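Local atomic coordinates of pyrethroid hydrolase (Sphingobium faniae, PDB entry 5Y5R), a protein that hydrolyses the ester bond of pyrethroid insecticides such as cypermethrin and permethrin, releasing the alcohol and the cyclopropanecarboxylic acid. Residues A21-L26 and Y31-P36; R59-I64 and S85-H90; E113-V116 and N122-T125; D130-V135 and R139-D144. All blocks are in the same frame, centred on the assembly; numbering follows the deposited sequence.

Interaction 1. Residues A21-L26 and Y31-P36; sequences AVVPLL and YRVHAP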
# COMPACT_ATOMS: atom_id res chain seq x y z
N ALA A 21 -3.31 10.75 -10.25
CA ALA A 21 -2.55 10.88 -11.49
C ALA A 21 -2.44 9.55 -12.24
O ALA A 21 -2.23 9.55 -13.45
CB ALA A 21 -1.16 11.42 -11.19
N VAL A 22 -2.67 8.44 -11.56
CA VAL A 22 -2.50 7.13 -12.14
C VAL A 22 -3.79 6.56 -12.71
O VAL A 22 -3.76 5.83 -13.70
CB VAL A 22 -1.89 6.22 -11.04
CG1 VAL A 22 -1.62 4.85 -11.55
CG2 VAL A 22 -0.58 6.83 -10.57
N VAL A 23 -4.94 6.88 -12.11
CA VAL A 23 -6.19 6.22 -12.48
C VAL A 23 -6.52 6.36 -13.97
O VAL A 23 -6.70 5.33 -14.65
CB VAL A 23 -7.33 6.74 -11.60
CG1 VAL A 23 -8.66 6.33 -12.18
CG2 VAL A 23 -7.14 6.18 -10.18
N PRO A 24 -6.60 7.57 -14.53
CA PRO A 24 -6.92 7.67 -15.96
C PRO A 24 -5.91 6.97 -16.86
O PRO A 24 -6.31 6.46 -17.92
CB PRO A 24 -6.94 9.19 -16.21
CG PRO A 24 -6.09 9.77 -15.10
CD PRO A 24 -6.41 8.91 -13.93
N LEU A 25 -4.62 6.91 -16.47
CA LEU A 25 -3.64 6.26 -17.34
C LEU A 25 -3.91 4.77 -17.47
O LEU A 25 -3.82 4.21 -18.57
CB LEU A 25 -2.22 6.49 -16.83
CG LEU A 25 -1.85 7.97 -16.79
CD1 LEU A 25 -0.48 8.16 -16.16
CD2 LEU A 25 -1.96 8.60 -18.16
N LEU A 26 -4.26 4.10 -16.37
CA LEU A 26 -4.64 2.69 -16.44
C LEU A 26 -5.99 2.51 -17.15
O LEU A 26 -6.18 1.53 -17.88
CB LEU A 26 -4.67 2.09 -15.02
CG LEU A 26 -3.33 2.00 -14.27
CD1 LEU A 26 -3.50 1.64 -12.80
CD2 LEU A 26 -2.43 0.99 -14.92
N TYR A 31 -8.68 -0.76 -18.51
CA TYR A 31 -9.02 -1.35 -17.23
C TYR A 31 -10.02 -0.47 -16.50
O TYR A 31 -10.00 0.76 -16.61
CB TYR A 31 -7.78 -1.54 -16.36
CG TYR A 31 -6.87 -2.61 -16.85
CD1 TYR A 31 -7.17 -3.94 -16.62
CD2 TYR A 31 -5.70 -2.31 -17.54
CE1 TYR A 31 -6.34 -4.94 -17.06
CE2 TYR A 31 -4.86 -3.32 -18.00
CZ TYR A 31 -5.20 -4.64 -17.75
OH TYR A 31 -4.42 -5.68 -18.16
N ARG A 32 -10.90 -1.12 -15.76
CA ARG A 32 -11.69 -0.42 -14.78
C ARG A 32 -10.84 -0.25 -13.53
O ARG A 32 -10.23 -1.21 -13.06
CB ARG A 32 -12.98 -1.17 -14.48
CG ARG A 32 -13.84 -0.43 -13.51
CD ARG A 32 -15.27 -0.57 -13.83
NE ARG A 32 -16.04 -1.01 -12.67
CZ ARG A 32 -17.37 -1.10 -12.66
NH1 ARG A 32 -18.06 -0.77 -13.74
NH2 ARG A 32 -18.00 -1.52 -11.58
N VAL A 33 -10.76 0.96 -13.02
CA VAL A 33 -9.79 1.28 -11.98
C VAL A 33 -10.53 1.82 -10.75
O VAL A 33 -11.46 2.62 -10.88
CB VAL A 33 -8.74 2.27 -12.49
CG1 VAL A 33 -7.70 2.54 -11.43
CG2 VAL A 33 -8.09 1.71 -13.75
N HIS A 34 -10.13 1.34 -9.58
CA HIS A 34 -10.72 1.71 -8.30
C HIS A 34 -9.61 2.23 -7.39
O HIS A 34 -8.46 1.78 -7.48
CB HIS A 34 -11.43 0.51 -7.67
CG HIS A 34 -12.41 -0.20 -8.57
ND1 HIS A 34 -13.76 0.10 -8.59
CD2 HIS A 34 -12.24 -1.18 -9.48
CE1 HIS A 34 -14.37 -0.68 -9.46
NE2 HIS A 34 -13.47 -1.46 -10.02
N ALA A 35 -9.91 3.28 -6.62
CA ALA A 35 -9.00 3.77 -5.58
C ALA A 35 -9.82 4.16 -4.35
O ALA A 35 -10.00 5.33 -4.04
CB ALA A 35 -8.16 4.94 -6.11
N PRO A 36 -10.32 3.17 -3.62
CA PRO A 36 -11.26 3.44 -2.52
C PRO A 36 -10.57 3.92 -1.26
O PRO A 36 -9.37 3.72 -1.06
CB PRO A 36 -11.92 2.08 -2.28
CG PRO A 36 -10.82 1.08 -2.68
CD PRO A 36 -10.07 1.72 -3.82
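Val33 presents its two methyls to helix 23-28 as a forked knob, and the hollow that receives it lies between Val23 and Leu26, one turn apart. The CG1 methyl goes to Val23, where it sits 3.9 Å from Val23 CG2 and almost as near to Val23 CG1, the two valines sliding past each other in opposite directions. The other methyl, Val33 CG2, presses on the root of Leu26, 3.7 Å from Leu26 CB. With CG1 opposite the backbone N (chi1 -177°), Val33 aims one methyl at Val23 and the other at Leu26. Beyond the knob, Ala35 CB fits more loosely against Val23 CG2, at 4.4 Å. Where the chain turns back, Tyr31 N gives Leu26 O a weak hydrogen bond of 3.4 Å, and the same oxygen lies at the edge of the tyrosine ring. With an alanine in place of Val33 both methyls go, and a gap would probably open beside Val23 and Leu26. The contact joins the helix and second strand of the beta-alpha-beta unit formed by strand 3-9, helix 23-28 and strand 32-34; helix 237-249 packs against Leu25 and Tyr31, whose hydroxyl bonds to Asp249, while helix 59-67 covers His34 and Pro36.

Interaction 2. Residues R59-I64 and S85-H90; sequences RPVADI and SWLAQH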
# COMPACT_ATOMS: atom_id res chain seq x y z
N ARG A 59 -12.96 -3.85 4.01
CA ARG A 59 -14.26 -4.21 3.45
C ARG A 59 -14.66 -3.37 2.23
O ARG A 59 -15.30 -3.91 1.31
CB ARG A 59 -15.34 -4.12 4.55
CG ARG A 59 -16.71 -4.68 4.17
CD ARG A 59 -17.46 -5.16 5.41
NE ARG A 59 -17.87 -4.11 6.34
CZ ARG A 59 -18.10 -4.34 7.64
NH1 ARG A 59 -17.91 -5.57 8.15
NH2 ARG A 59 -18.49 -3.34 8.43
N PRO A 60 -14.25 -2.11 2.12
CA PRO A 60 -14.49 -1.40 0.85
C PRO A 60 -13.88 -2.08 -0.37
O PRO A 60 -14.41 -1.91 -1.46
CB PRO A 60 -13.90 -0.01 1.10
CG PRO A 60 -14.02 0.18 2.56
CD PRO A 60 -13.87 -1.16 3.19
N VAL A 61 -12.76 -2.79 -0.23
CA VAL A 61 -12.20 -3.50 -1.38
C VAL A 61 -12.94 -4.81 -1.61
O VAL A 61 -13.27 -5.14 -2.76
CB VAL A 61 -10.71 -3.75 -1.17
CG1 VAL A 61 -10.16 -4.68 -2.26
CG2 VAL A 61 -9.98 -2.42 -1.10
N ALA A 62 -13.26 -5.53 -0.54
CA ALA A 62 -14.00 -6.77 -0.69
C ALA A 62 -15.31 -6.50 -1.42
O ALA A 62 -15.75 -7.31 -2.25
CB ALA A 62 -14.26 -7.42 0.67
N ASP A 63 -15.93 -5.35 -1.13
CA ASP A 63 -17.12 -4.91 -1.86
C ASP A 63 -16.84 -4.77 -3.35
O ASP A 63 -17.64 -5.22 -4.18
CB ASP A 63 -17.63 -3.57 -1.32
CG ASP A 63 -18.02 -3.62 0.16
OD1 ASP A 63 -18.31 -4.71 0.70
OD2 ASP A 63 -18.06 -2.53 0.78
N ILE A 64 -15.73 -4.13 -3.73
CA ILE A 64 -15.44 -3.92 -5.14
C ILE A 64 -15.19 -5.26 -5.82
O ILE A 64 -15.78 -5.56 -6.86
CB ILE A 64 -14.22 -2.99 -5.34
CG1 ILE A 64 -14.54 -1.54 -4.96
CG2 ILE A 64 -13.77 -3.01 -6.84
CD1 ILE A 64 -13.33 -0.65 -5.01
N SER A 85 -2.36 -8.37 1.20
CA SER A 85 -2.08 -9.72 1.68
C SER A 85 -3.29 -10.30 2.43
O SER A 85 -3.63 -11.48 2.29
CB SER A 85 -0.85 -9.69 2.58
OG SER A 85 0.30 -9.24 1.88
N TRP A 86 -3.92 -9.50 3.29
CA TRP A 86 -5.09 -10.01 3.99
C TRP A 86 -6.21 -10.34 3.01
O TRP A 86 -6.80 -11.42 3.06
CB TRP A 86 -5.54 -8.99 5.04
CG TRP A 86 -6.49 -9.55 6.02
CD1 TRP A 86 -6.22 -9.98 7.28
CD2 TRP A 86 -7.90 -9.73 5.84
NE1 TRP A 86 -7.36 -10.43 7.90
CE2 TRP A 86 -8.41 -10.28 7.02
CE3 TRP A 86 -8.78 -9.48 4.78
CZ2 TRP A 86 -9.76 -10.59 7.17
CZ3 TRP A 86 -10.13 -9.78 4.94
CH2 TRP A 86 -10.59 -10.33 6.12
N LEU A 87 -6.47 -9.43 2.07
CA LEU A 87 -7.51 -9.65 1.06
C LEU A 87 -7.20 -10.84 0.16
O LEU A 87 -8.10 -11.62 -0.17
CB LEU A 87 -7.64 -8.40 0.21
CG LEU A 87 -8.42 -7.24 0.83
CD1 LEU A 87 -8.01 -5.92 0.17
CD2 LEU A 87 -9.87 -7.50 0.64
N ALA A 88 -5.94 -11.03 -0.20
CA ALA A 88 -5.61 -12.11 -1.11
C ALA A 88 -6.02 -13.43 -0.49
O ALA A 88 -6.61 -14.29 -1.16
CB ALA A 88 -4.12 -12.10 -1.44
N GLN A 89 -5.83 -13.55 0.83
CA GLN A 89 -6.11 -14.79 1.52
C GLN A 89 -7.60 -15.08 1.58
O GLN A 89 -8.00 -16.25 1.50
CB GLN A 89 -5.48 -14.74 2.92
CG GLN A 89 -5.90 -15.84 3.89
CD GLN A 89 -5.58 -17.20 3.34
OE1 GLN A 89 -4.65 -17.35 2.57
NE2 GLN A 89 -6.32 -18.22 3.77
N HIS A 90 -8.43 -14.06 1.71
CA HIS A 90 -9.85 -14.29 1.85
C HIS A 90 -10.61 -14.22 0.54
O HIS A 90 -11.72 -14.76 0.45
CB HIS A 90 -10.47 -13.32 2.86
CG HIS A 90 -9.94 -13.50 4.26
ND1 HIS A 90 -8.70 -13.05 4.65
CD2 HIS A 90 -10.47 -14.13 5.33
CE1 HIS A 90 -8.49 -13.38 5.92
NE2 HIS A 90 -9.55 -14.03 6.36
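Two helices of the alpha/beta-hydrolase core, 59-67 and 80-90, meet here through one leucine, far from the bound ester. Leu87 points toward helix 59-67, where its methyls meet Val61 and Ala62. Its CD1 methyl goes to the valine, 3.5 Å from Val61 CG1, closer than two carbons usually pack, and it also touches Val61 CB. The side chains of Leu87 and Val61 cross obliquely, and the second methyl takes a different target: Leu87 CD2 rests on the backbone at 4.1 Å from Ala62 N, with Ala62 CB a little farther away. The small alanine lets the leucine come down on the helix backbone, where Ala62 and Leu87 have their CA atoms 7.3 Å apart. No hydrogen bond joins the two segments, and the side chains that meet are all aliphatic.

Next to Leu87, the helix 80-90 is finished by a pairing of its own. His90 ND1 donates a nearly straight bond (174°) to Trp86 O, 3.0 Å away, the oxygen lying in the imidazole plane. This fixes the histidine ring against the indole: His90 CE1 lies over one face of Trp86, offset toward the rim. The indole in turn reaches Met54 and Glu55 of helix 54-57.

Strand 3-9 lies beneath the contact, with Ile9 touching both Val61 and Leu87 and Ile7 touching Val61. Two neighbouring helices laid over a parallel sheet, with branched aliphatic side chains filling the seam between the helices and the strand, are the layered arrangement of the alpha/beta-hydrolase fold.

Interaction 3. Residues E113-V116 and N122-T125; sequences ETFV and NRGT. With 8NL ((2-methyl-3-phenyl-phenyl)methyl (1~{S})-3-[(~{E})-2-chloranyl-3,3,3-tris(fluoranyl)prop-1-enyl]-2,2-dimethyl-cyclopropane-1-carboxylate), chain G.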
# COMPACT_ATOMS: atom_id res chain seq x y z
N GLU A 113 4.82 -4.72 12.03
CA GLU A 113 5.67 -4.04 13.01
C GLU A 113 7.09 -4.59 12.99
O GLU A 113 8.03 -3.86 13.31
CB GLU A 113 5.09 -4.10 14.44
CG GLU A 113 4.05 -5.14 14.73
CD GLU A 113 3.44 -4.99 16.11
OE1 GLU A 113 4.01 -4.26 16.95
OE2 GLU A 113 2.39 -5.64 16.38
N THR A 114 7.29 -5.85 12.53
CA THR A 114 8.64 -6.42 12.40
C THR A 114 9.58 -5.51 11.63
O THR A 114 10.74 -5.34 12.01
CB THR A 114 8.61 -7.79 11.69
OG1 THR A 114 7.91 -8.76 12.49
CG2 THR A 114 10.02 -8.29 11.35
N PHE A 115 9.10 -4.90 10.55
CA PHE A 115 9.99 -4.12 9.70
C PHE A 115 9.98 -2.63 9.97
O PHE A 115 10.85 -1.92 9.46
CB PHE A 115 9.64 -4.43 8.24
CG PHE A 115 9.92 -5.85 7.88
CD1 PHE A 115 11.21 -6.26 7.64
CD2 PHE A 115 8.90 -6.77 7.85
CE1 PHE A 115 11.48 -7.55 7.31
CE2 PHE A 115 9.16 -8.07 7.55
CZ PHE A 115 10.47 -8.47 7.29
N VAL A 116 9.01 -2.15 10.75
CA VAL A 116 8.94 -0.74 11.14
C VAL A 116 9.79 -0.47 12.36
O VAL A 116 10.44 0.57 12.46
CB VAL A 116 7.47 -0.37 11.37
CG1 VAL A 116 7.36 0.92 12.15
CG2 VAL A 116 6.74 -0.28 10.01
N ASN A 122 18.41 -5.35 8.61
CA ASN A 122 17.75 -4.46 7.65
C ASN A 122 16.27 -4.31 7.99
O ASN A 122 15.39 -4.52 7.16
CB ASN A 122 17.95 -4.97 6.23
CG ASN A 122 19.40 -5.03 5.83
OD1 ASN A 122 20.15 -4.07 5.99
ND2 ASN A 122 19.83 -6.20 5.37
N ARG A 123 16.01 -3.97 9.24
CA ARG A 123 14.67 -3.68 9.73
C ARG A 123 14.70 -2.28 10.33
O ARG A 123 15.70 -1.89 10.91
CB ARG A 123 14.20 -4.68 10.80
CG ARG A 123 14.07 -6.08 10.28
CD ARG A 123 14.09 -7.08 11.38
NE ARG A 123 13.21 -8.21 11.08
CZ ARG A 123 13.45 -9.13 10.15
NH1 ARG A 123 14.54 -9.06 9.40
NH2 ARG A 123 12.59 -10.11 9.96
N GLY A 124 13.59 -1.55 10.18
CA GLY A 124 13.39 -0.21 10.73
C GLY A 124 13.00 0.89 9.76
O GLY A 124 13.66 1.16 8.75
N THR A 125 11.98 1.64 10.14
CA THR A 125 11.62 2.88 9.47
C THR A 125 11.70 4.03 10.47
O THR A 125 10.67 4.61 10.83
CB THR A 125 10.23 2.77 8.86
OG1 THR A 125 9.30 2.42 9.88
CG2 THR A 125 10.19 1.69 7.77
C 8NL G . 1.93 9.01 6.10
C8 8NL G . 0.74 12.81 5.31
C9 8NL G . 0.45 13.86 6.17
C10 8NL G . 1.32 14.19 7.20
C11 8NL G . 2.48 13.42 7.31
C12 8NL G . 2.75 12.37 6.44
C13 8NL G . 2.32 7.03 3.83
O 8NL G . 3.30 6.43 4.72
CL 8NL G . 6.47 3.53 10.43
C21 8NL G . 5.33 3.90 9.13
C22 8NL G . 4.27 4.94 9.41
F2 8NL G . 4.60 6.04 8.75
F1 8NL G . 3.06 4.55 9.06
F 8NL G . 4.27 5.17 10.70
C20 8NL G . 5.46 3.30 7.95
C16 8NL G . 4.49 3.56 6.82
C17 8NL G . 5.13 2.99 5.56
C18 8NL G . 4.22 1.78 5.62
C19 8NL G . 6.63 2.67 5.73
C15 8NL G . 4.75 4.50 5.64
C14 8NL G . 3.42 4.99 5.06
O1 8NL G . 2.47 4.21 4.94
C2 8NL G . 2.30 8.56 3.68
C3 8NL G . 2.44 9.03 2.38
C4 8NL G . 2.44 10.40 2.09
C5 8NL G . 2.24 11.33 3.11
C6 8NL G . 2.09 10.91 4.42
C1 8NL G . 2.11 9.51 4.71
C7 8NL G . 1.88 12.03 5.43
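Arg123 lies alongside Thr114 and across the ring of Phe115. The phenyl ring approaches one face of the guanidinium, with Phe115 CE1 over its centre, 3.8 Å from Arg123 CZ; the two planes are 34° apart, a tilted overlap. Thr114 runs beside the arginine in the same direction, its methyl CG2 3.2 Å from Arg123 NE at the edge of the guanidinium and also over the centre of the Phe115 ring. The charge is met by Glu216, in a salt bridge to Arg123 NH2, while NH1 bonds back to Pro121 O. Between these side chains and the ligand, the loop leading to helix 126-131 is tied to the end of helix 113-116 in the cap region above the alpha/beta-hydrolase core: Gly124 N bonds to Phe115 O at 2.9 Å, and Thr125 N makes a straight bond (174°) to Val116 O at 3.0 Å. Both donors stand above the carbonyl planes. Gly124 has backbone angles that would jam a side chain against the preceding carbonyl. Thr125 holds OG1 between its backbone N and carbonyl carbon (chi1 56°), which turns the hydroxyl across Val116; OG1 adds a weak hydrogen bond to Val116 O. Thr125 OG1 also contacts the ligand chlorine CL at 3.1 Å, and Val116 CG1 reaches it at 3.3 Å.

Interaction 4. Residues D130-V135 and R139-D144; sequences DLIQPV and RGLQAD. With 8NL ((2-methyl-3-phenyl-phenyl)methyl (1~{S})-3-[(~{E})-2-chloranyl-3,3,3-tris(fluoranyl)prop-1-enyl]-2,2-dimethyl-cyclopropane-1-carboxylate), chain G.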
# COMPACT_ATOMS: atom_id res chain seq x y z
N ASP A 130 9.78 8.73 13.86
CA ASP A 130 10.13 10.04 14.39
C ASP A 130 9.01 11.05 14.18
O ASP A 130 8.69 11.83 15.08
CB ASP A 130 11.39 10.54 13.67
CG ASP A 130 11.83 11.93 14.12
OD1 ASP A 130 12.18 12.08 15.29
OD2 ASP A 130 11.81 12.89 13.33
N LEU A 131 8.37 11.01 13.01
CA LEU A 131 7.45 12.05 12.55
C LEU A 131 5.99 11.71 12.73
O LEU A 131 5.14 12.60 12.60
CB LEU A 131 7.70 12.36 11.07
CG LEU A 131 9.03 13.05 10.76
CD1 LEU A 131 9.38 12.92 9.31
CD2 LEU A 131 8.99 14.52 11.18
N ILE A 132 5.68 10.44 12.95
CA ILE A 132 4.33 9.94 13.16
C ILE A 132 4.28 9.43 14.59
O ILE A 132 5.05 8.52 14.95
CB ILE A 132 3.99 8.83 12.17
CG1 ILE A 132 4.18 9.31 10.72
CG2 ILE A 132 2.60 8.30 12.44
CD1 ILE A 132 3.21 10.36 10.24
N GLN A 133 3.39 9.98 15.39
CA GLN A 133 3.38 9.73 16.82
C GLN A 133 2.08 9.09 17.29
O GLN A 133 1.06 9.14 16.59
CB GLN A 133 3.64 11.03 17.58
CG GLN A 133 4.91 11.72 17.12
CD GLN A 133 5.06 13.11 17.70
OE1 GLN A 133 4.07 13.84 17.88
NE2 GLN A 133 6.30 13.51 17.99
N PRO A 134 2.12 8.36 18.41
CA PRO A 134 0.90 7.72 18.92
C PRO A 134 -0.08 8.72 19.54
O PRO A 134 0.33 9.76 20.06
CB PRO A 134 1.43 6.76 19.99
CG PRO A 134 2.95 6.63 19.69
CD PRO A 134 3.32 7.97 19.17
N VAL A 135 -1.38 8.39 19.45
CA VAL A 135 -2.48 9.08 20.14
C VAL A 135 -3.46 8.02 20.65
O VAL A 135 -3.41 6.86 20.24
CB VAL A 135 -3.22 10.14 19.26
CG1 VAL A 135 -2.26 11.23 18.77
CG2 VAL A 135 -3.95 9.48 18.12
N ARG A 139 -3.82 3.43 19.95
CA ARG A 139 -4.81 3.06 18.96
C ARG A 139 -4.80 3.98 17.75
O ARG A 139 -5.37 3.63 16.72
CB ARG A 139 -6.22 3.02 19.58
CG ARG A 139 -6.51 1.78 20.43
CD ARG A 139 -7.79 1.06 20.03
NE ARG A 139 -7.61 -0.09 19.23
CZ ARG A 139 -8.51 -0.65 18.47
NH1 ARG A 139 -9.69 -0.18 18.37
NH2 ARG A 139 -8.23 -1.70 17.78
N GLY A 140 -4.13 5.14 17.84
CA GLY A 140 -4.01 6.02 16.71
C GLY A 140 -2.60 6.57 16.53
O GLY A 140 -1.81 6.66 17.47
N LEU A 141 -2.32 6.95 15.29
CA LEU A 141 -1.06 7.57 14.91
C LEU A 141 -1.39 8.85 14.17
O LEU A 141 -2.33 8.89 13.37
CB LEU A 141 -0.20 6.68 14.02
CG LEU A 141 0.29 5.32 14.50
CD1 LEU A 141 1.03 4.66 13.35
CD2 LEU A 141 1.19 5.44 15.67
N GLN A 142 -0.61 9.89 14.43
CA GLN A 142 -0.84 11.21 13.88
C GLN A 142 0.49 11.86 13.58
O GLN A 142 1.41 11.77 14.39
CB GLN A 142 -1.61 12.06 14.89
CG GLN A 142 -1.63 13.54 14.52
CD GLN A 142 -2.63 14.35 15.33
OE1 GLN A 142 -3.46 13.80 16.06
NE2 GLN A 142 -2.52 15.66 15.22
N ALA A 143 0.56 12.58 12.46
CA ALA A 143 1.81 13.24 12.08
C ALA A 143 2.19 14.35 13.06
O ALA A 143 1.34 14.95 13.74
CB ALA A 143 1.73 13.80 10.66
N ASP A 144 3.48 14.60 13.17
CA ASP A 144 3.98 15.67 14.01
C ASP A 144 3.88 17.02 13.28
O ASP A 144 4.80 17.43 12.57
CB ASP A 144 5.40 15.35 14.42
CG ASP A 144 6.02 16.41 15.26
OD1 ASP A 144 5.30 17.38 15.65
OD2 ASP A 144 7.23 16.27 15.55
C 8NL G . 1.93 9.01 6.10
C8 8NL G . 0.74 12.81 5.31
C9 8NL G . 0.45 13.86 6.17
C10 8NL G . 1.32 14.19 7.20
C11 8NL G . 2.48 13.42 7.31
C12 8NL G . 2.75 12.37 6.44
C13 8NL G . 2.32 7.03 3.83
O 8NL G . 3.30 6.43 4.72
CL 8NL G . 6.47 3.53 10.43
C21 8NL G . 5.33 3.90 9.13
C22 8NL G . 4.27 4.94 9.41
F2 8NL G . 4.60 6.04 8.75
F1 8NL G . 3.06 4.55 9.06
F 8NL G . 4.27 5.17 10.70
C20 8NL G . 5.46 3.30 7.95
C16 8NL G . 4.49 3.56 6.82
C17 8NL G . 5.13 2.99 5.56
C18 8NL G . 4.22 1.78 5.62
C19 8NL G . 6.63 2.67 5.73
C15 8NL G . 4.75 4.50 5.64
C14 8NL G . 3.42 4.99 5.06
O1 8NL G . 2.47 4.21 4.94
C2 8NL G . 2.30 8.56 3.68
C3 8NL G . 2.44 9.03 2.38
C4 8NL G . 2.44 10.40 2.09
C5 8NL G . 2.24 11.33 3.11
C6 8NL G . 2.09 10.91 4.42
C1 8NL G . 2.11 9.51 4.71
C7 8NL G . 1.88 12.03 5.43
O HOH W 1 1.86 13.95 16.53
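The beta hairpin of strands 132-135 and 140-143 forms part of the wall of the pyrethroid pocket, and Ile132 and Ala143 are its residues in that pocket. They face each other as a non-hydrogen-bonded antiparallel pair, Ile132 CD1 3.8 Å from Ala143 CB. Each meets a different end of the ligand: Ala143 CB lies 3.5 Å from C11 of the terminal phenyl ring, while Ile132 CG1 is 3.8 Å from fluorine F2 of the trifluoromethyl group. With chi1 at -55°, Ile132 CG1 stands beside the backbone N and CG2 opposite it, which brings the CG2 methyl to Leu141 CB at 3.6 Å, the two side chains crossing at about a right angle. Replacing Ile132 by an alanine would probably open a gap between Leu141, Ala143 and the fluorines, leaving the trifluoromethyl group less closely held.

On the other sheet face, Gln133 lays its amide over the carboxylate of Asp144, the planes 13° apart and stacked; one water lies within hydrogen-bonding distance of both Gln133 OE1 (2.6 Å) and Gln142 O. Val135 CG2 presses on the backbone of Gly140, where a side chain would clash. Between the strands Gln133 and Gln142 exchange two bonds, the one from Gln133 N to Gln142 O nearly straight (176°). The hairpin is extended at Leu131, whose O receives Asp144 N at 2.7 Å.

Asp130 and Asp144 both form salt bridges to Arg147, and Leu131 packs on helix 148-155. Strand 174-175 continues the sheet beyond strand 140-143 as its third member.

Interactions 1 and 2 belong to the core and touch: His34 CB of the first lies 3.5 Å from Ile64 CD1 of the second, and Pro36 packs on Ile64 and Val61 as well. Interactions 3 and 4 share the ligand, 113-116/122-125 meeting its chlorine and 130-135/139-144 its fluorines and terminal phenyl ring, with their nearest atoms about 5 Å apart; helix 126-131 leads from one to the other. The ester also bonds to Ser78, Ala12 and His230, a probable charge-relay residue along with Asp202; Thr125 and Ile132 have side chains about 8 and 9 Å from that of His230. The centre of interaction 1 is 30 Å from that of either pocket contact.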